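Local coordinates for ABC transporter, substrate binding protein (Polyamine) (Agrobacterium tumefaciens, PDB 4EUO), which binds gamma-aminobutyric acid selectively and probably delivers it, as a periplasmic solute-binding protein, to an ABC transporter for uptake, at residues A[16-28]-A[242-256]. Numbering follows the deposited sequence.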
loop_
_atom_site.group_PDB
_atom_site.type_symbol
_atom_site.label_atom_id
_atom_site.label_comp_id
_atom_site.label_asym_id
_atom_site.label_seq_id
_atom_site.Cartn_x
_atom_site.Cartn_y
_atom_site.Cartn_z
ATOM N N GLN A 16 -11.479 4.292 4.705
ATOM C CA GLN A 16 -10.865 5.531 5.175
ATOM C C GLN A 16 -11.931 6.637 5.305
ATOM O O GLN A 16 -11.872 7.433 6.248
ATOM C CB GLN A 16 -9.736 5.967 4.255
ATOM C CG GLN A 16 -8.529 5.009 4.321
ATOM C CD GLN A 16 -7.513 5.370 3.269
ATOM O OE1 GLN A 16 -7.860 5.458 2.090
ATOM N NE2 GLN A 16 -6.246 5.541 3.663
ATOM N N LYS A 17 -12.886 6.671 4.383
ATOM C CA LYS A 17 -13.990 7.642 4.438
ATOM C C LYS A 17 -14.798 7.428 5.715
ATOM O O LYS A 17 -14.999 8.394 6.465
ATOM C CB LYS A 17 -14.870 7.484 3.209
ATOM C CG LYS A 17 -16.111 8.394 3.248
ATOM C CD LYS A 17 -16.987 8.118 2.050
ATOM C CE LYS A 17 -18.327 8.834 2.109
ATOM N NZ LYS A 17 -19.105 8.638 0.855
ATOM N N ALA A 18 -15.172 6.183 6.036
ATOM C CA ALA A 18 -15.936 5.911 7.246
ATOM C C ALA A 18 -15.148 6.265 8.495
ATOM O O ALA A 18 -15.717 6.808 9.448
ATOM C CB ALA A 18 -16.317 4.436 7.290
ATOM N N ALA A 19 -13.842 5.939 8.531
ATOM C CA ALA A 19 -13.031 6.173 9.725
ATOM C C ALA A 19 -12.652 7.618 9.983
ATOM O O ALA A 19 -12.419 7.986 11.135
ATOM C CB ALA A 19 -11.771 5.322 9.681
ATOM N N TRP A 20 -12.505 8.440 8.919
ATOM C CA TRP A 20 -11.951 9.793 9.029
ATOM C C TRP A 20 -12.857 10.940 8.660
ATOM O O TRP A 20 -12.694 12.029 9.215
ATOM C CB TRP A 20 -10.662 9.869 8.165
ATOM C CG TRP A 20 -9.582 8.892 8.551
ATOM C CD1 TRP A 20 -9.472 8.200 9.734
ATOM C CD2 TRP A 20 -8.440 8.516 7.761
ATOM N NE1 TRP A 20 -8.345 7.408 9.720
ATOM C CE2 TRP A 20 -7.678 7.603 8.526
ATOM C CE3 TRP A 20 -7.984 8.862 6.471
ATOM C CZ2 TRP A 20 -6.492 7.035 8.051
ATOM C CZ3 TRP A 20 -6.795 8.319 6.020
ATOM C CH2 TRP A 20 -6.076 7.399 6.791
ATOM N N ALA A 21 -13.705 10.787 7.638
ATOM C CA ALA A 21 -14.445 11.934 7.117
ATOM C C ALA A 21 -15.377 12.646 8.043
ATOM O O ALA A 21 -15.247 13.868 8.185
ATOM C CB ALA A 21 -15.119 11.601 5.801
ATOM N N GLU A 22 -16.235 11.913 8.777
ATOM C CA GLU A 22 -17.130 12.577 9.725
ATOM C C GLU A 22 -16.404 13.139 10.911
ATOM O O GLU A 22 -16.766 14.222 11.382
ATOM C CB GLU A 22 -18.265 11.689 10.152
ATOM C CG GLU A 22 -19.356 11.711 9.105
ATOM C CD GLU A 22 -20.629 10.999 9.499
ATOM O OE1 GLU A 22 -21.717 11.549 9.222
ATOM O OE2 GLU A 22 -20.544 9.908 10.101
ATOM N N LYS A 23 -15.366 12.448 11.402
ATOM C CA LYS A 23 -14.580 12.957 12.519
ATOM C C LYS A 23 -14.020 14.336 12.151
ATOM O O LYS A 23 -14.090 15.257 12.972
ATOM C CB LYS A 23 -13.414 12.003 12.847
ATOM C CG LYS A 23 -13.784 10.802 13.713
ATOM C CD LYS A 23 -12.548 9.917 13.957
ATOM C CE LYS A 23 -12.848 8.595 14.619
ATOM N NZ LYS A 23 -13.596 7.645 13.705
ATOM N N PHE A 24 -13.521 14.502 10.912
ATOM C CA PHE A 24 -12.959 15.773 10.456
ATOM C C PHE A 24 -14.035 16.849 10.366
ATOM O O PHE A 24 -13.798 17.983 10.800
ATOM C CB PHE A 24 -12.251 15.620 9.099
ATOM C CG PHE A 24 -11.476 16.848 8.702
ATOM C CD1 PHE A 24 -10.396 17.284 9.458
ATOM C CD2 PHE A 24 -11.862 17.608 7.608
ATOM C CE1 PHE A 24 -9.660 18.416 9.067
ATOM C CE2 PHE A 24 -11.108 18.711 7.207
ATOM C CZ PHE A 24 -10.021 19.110 7.946
ATOM N N MET A 25 -15.215 16.484 9.856
ATOM C CA MET A 25 -16.362 17.378 9.632
ATOM C C MET A 25 -16.876 17.923 10.940
ATOM O O MET A 25 -17.187 19.109 11.026
ATOM C CB MET A 25 -17.495 16.626 8.916
ATOM C CG MET A 25 -17.198 16.265 7.485
ATOM S SD MET A 25 -18.242 14.877 6.965
ATOM C CE MET A 25 -17.567 14.562 5.355
ATOM N N VAL A 26 -16.951 17.056 11.958
ATOM C CA VAL A 26 -17.410 17.387 13.298
ATOM C C VAL A 26 -16.422 18.338 13.986
ATOM O O VAL A 26 -16.839 19.365 14.513
ATOM C CB VAL A 26 -17.729 16.097 14.105
ATOM C CG1 VAL A 26 -17.877 16.375 15.601
ATOM C CG2 VAL A 26 -18.989 15.426 13.562
ATOM N N GLU A 27 -15.127 18.022 13.921
ATOM C CA GLU A 27 -14.051 18.795 14.529
ATOM C C GLU A 27 -13.831 20.195 13.907
ATOM O O GLU A 27 -13.566 21.144 14.647
ATOM C CB GLU A 27 -12.760 17.962 14.495
ATOM C CG GLU A 27 -11.579 18.551 15.243
ATOM C CD GLU A 27 -10.260 18.081 14.671
ATOM O OE1 GLU A 27 -9.710 18.789 13.797
ATOM O OE2 GLU A 27 -9.811 16.973 15.043
ATOM N N THR A 28 -13.931 20.325 12.572
ATOM C CA THR A 28 -13.627 21.572 11.851
ATOM C C THR A 28 -14.780 22.260 11.111
ATOM O O THR A 28 -14.636 23.419 10.709
ATOM C CB THR A 28 -12.481 21.312 10.838
ATOM O OG1 THR A 28 -12.967 20.479 9.774
ATOM C CG2 THR A 28 -11.260 20.687 11.466
ATOM N N LYS A 242 -4.743 19.933 9.186
ATOM C CA LYS A 242 -5.681 19.496 10.212
ATOM C C LYS A 242 -6.238 18.116 9.905
ATOM O O LYS A 242 -6.467 17.300 10.815
ATOM C CB LYS A 242 -6.825 20.517 10.387
ATOM C CG LYS A 242 -6.375 21.824 11.034
ATOM C CD LYS A 242 -7.532 22.813 11.078
ATOM C CE LYS A 242 -7.096 24.155 11.611
ATOM N NZ LYS A 242 -8.192 25.152 11.513
ATOM N N PHE A 243 -6.453 17.828 8.597
ATOM C CA PHE A 243 -6.984 16.531 8.222
ATOM C C PHE A 243 -5.948 15.443 8.516
ATOM O O PHE A 243 -6.324 14.388 9.056
ATOM C CB PHE A 243 -7.376 16.527 6.734
ATOM C CG PHE A 243 -7.965 15.201 6.298
ATOM C CD1 PHE A 243 -9.312 14.930 6.469
ATOM C CD2 PHE A 243 -7.147 14.186 5.810
ATOM C CE1 PHE A 243 -9.853 13.696 6.098
ATOM C CE2 PHE A 243 -7.687 12.950 5.436
ATOM C CZ PHE A 243 -9.023 12.695 5.612
ATOM N N ILE A 244 -4.676 15.718 8.208
ATOM C CA ILE A 244 -3.626 14.726 8.470
ATOM C C ILE A 244 -3.493 14.498 9.981
ATOM O O ILE A 244 -3.399 13.347 10.434
ATOM C CB ILE A 244 -2.318 15.125 7.807
ATOM C CG1 ILE A 244 -2.471 15.043 6.267
ATOM C CG2 ILE A 244 -1.165 14.247 8.311
ATOM C CD1 ILE A 244 -1.250 15.451 5.497
ATOM N N ALA A 245 -3.582 15.592 10.785
ATOM C CA ALA A 245 -3.501 15.451 12.243
ATOM C C ALA A 245 -4.652 14.566 12.737
ATOM O O ALA A 245 -4.443 13.723 13.616
ATOM C CB ALA A 245 -3.575 16.834 12.880
ATOM N N LEU A 246 -5.845 14.733 12.180
ATOM C CA LEU A 246 -6.987 13.943 12.556
ATOM C C LEU A 246 -6.824 12.473 12.098
ATOM O O LEU A 246 -6.990 11.545 12.889
ATOM C CB LEU A 246 -8.268 14.586 11.986
ATOM C CG LEU A 246 -9.616 13.890 12.265
ATOM C CD1 LEU A 246 -9.872 12.671 11.350
ATOM C CD2 LEU A 246 -9.836 13.569 13.749
ATOM N N ALA A 247 -6.520 12.274 10.808
ATOM C CA ALA A 247 -6.434 10.917 10.246
ATOM C C ALA A 247 -5.389 10.036 10.933
ATOM O O ALA A 247 -5.527 8.800 10.947
ATOM C CB ALA A 247 -6.107 11.023 8.765
ATOM N N THR A 248 -4.343 10.674 11.454
ATOM C CA THR A 248 -3.250 9.962 12.113
ATOM C C THR A 248 -3.373 9.920 13.632
ATOM O O THR A 248 -2.486 9.358 14.295
ATOM C CB THR A 248 -1.887 10.460 11.680
ATOM O OG1 THR A 248 -1.723 11.820 12.098
ATOM C CG2 THR A 248 -1.664 10.341 10.176
ATOM N N SER A 249 -4.492 10.457 14.173
ATOM C CA SER A 249 -4.724 10.392 15.619
ATOM C C SER A 249 -5.147 8.956 16.014
ATOM O O SER A 249 -5.518 8.129 15.178
ATOM C CB SER A 249 -5.733 11.447 16.055
ATOM O OG SER A 249 -7.006 11.228 15.490
ATOM N N ALA A 250 -5.071 8.644 17.317
ATOM C CA ALA A 250 -5.227 7.290 17.802
ATOM C C ALA A 250 -6.519 6.616 17.470
ATOM O O ALA A 250 -6.496 5.504 16.942
ATOM C CB ALA A 250 -4.973 7.230 19.308
ATOM N N GLN A 251 -7.649 7.263 17.793
ATOM C CA GLN A 251 -8.935 6.635 17.517
ATOM C C GLN A 251 -9.190 6.490 16.017
ATOM O O GLN A 251 -9.662 5.443 15.589
ATOM C CB GLN A 251 -10.106 7.381 18.209
ATOM C CG GLN A 251 -11.409 6.583 18.234
ATOM C CD GLN A 251 -11.351 5.306 19.036
ATOM O OE1 GLN A 251 -11.127 5.308 20.257
ATOM N NE2 GLN A 251 -11.600 4.192 18.377
ATOM N N ALA A 252 -8.887 7.543 15.237
ATOM C CA ALA A 252 -9.043 7.538 13.781
ATOM C C ALA A 252 -8.208 6.401 13.164
ATOM O O ALA A 252 -8.714 5.701 12.284
ATOM C CB ALA A 252 -8.621 8.878 13.213
ATOM N N GLN A 253 -6.986 6.178 13.673
ATOM C CA GLN A 253 -6.144 5.102 13.145
ATOM C C GLN A 253 -6.683 3.722 13.555
ATOM O O GLN A 253 -6.677 2.756 12.765
ATOM C CB GLN A 253 -4.716 5.283 13.613
ATOM C CG GLN A 253 -3.961 6.315 12.792
ATOM C CD GLN A 253 -3.551 5.725 11.456
ATOM O OE1 GLN A 253 -3.005 4.624 11.421
ATOM N NE2 GLN A 253 -3.804 6.438 10.340
ATOM N N ALA A 254 -7.149 3.598 14.820
ATOM C CA ALA A 254 -7.724 2.330 15.249
ATOM C C ALA A 254 -8.963 2.030 14.397
ATOM O O ALA A 254 -9.164 0.895 14.006
ATOM C CB ALA A 254 -8.119 2.421 16.734
ATOM N N ASP A 255 -9.796 3.038 14.110
ATOM C CA ASP A 255 -10.995 2.798 13.302
ATOM C C ASP A 255 -10.662 2.425 11.869
ATOM O O ASP A 255 -11.289 1.522 11.330
ATOM C CB ASP A 255 -11.942 4.014 13.356
ATOM C CG ASP A 255 -12.531 4.272 14.752
ATOM O OD1 ASP A 255 -12.375 3.399 15.639
ATOM O OD2 ASP A 255 -13.034 5.372 14.968
ATOM N N MET A 256 -9.624 3.031 11.289
ATOM C CA MET A 256 -9.182 2.678 9.933
ATOM C C MET A 256 -8.717 1.210 9.960
ATOM O O MET A 256 -9.059 0.417 9.084
ATOM C CB MET A 256 -8.049 3.627 9.537
ATOM C CG MET A 256 -7.366 3.297 8.195
ATOM S SD MET A 256 -6.130 1.964 8.324
ATOM C CE MET A 256 -5.013 2.638 9.561
HETATM O O HOH W 1 -7.259 17.949 13.362
#
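Trp20 enters the bend between helices 237-247 and 250-260 as a knob among Ala247, Ala252, Gln253 and Met256. Ala247 CB sits over one face of the indole, 3.6 Å from the centroid of the six-membered ring, while Gln16 CB lies over the opposite face. At the ring edge Trp20 NE1 donates a weak, bent hydrogen bond to Ala252 O (3.1 Å, 145°). Nearby, Gln253 NE2 donates to Ala247 O (3.0 Å) and to Ser98 O, while its OE1 accepts from Val265 N. One turn on, Phe24 and Phe243 form a T-shaped pair: the Phe243 edge, led by CD1, points at the Phe24 face, with planes at 77°. Such helix-on-helix packing alongside the sheet joins distant parts of the chain into one lobe of the periplasmic binding protein fold. Lys23, partly exposed but firmly held, turns at its last torsion (chi4 70°): its NZ forms a salt bridge with Asp255 OD2, on the anti lone pair 2.7 Å away, and hydrogen-bonds to Ala19 O. Gln251 NE2 hydrogen-bonds to Asp255 OD1. Leu246 marks the border, CD1 by Trp20 O and Lys23 CB, CD2 3.6 Å from Glu27 OE2. Beyond, the looser side is exposed: a water donates to Glu27 OE1 and Lys242 O.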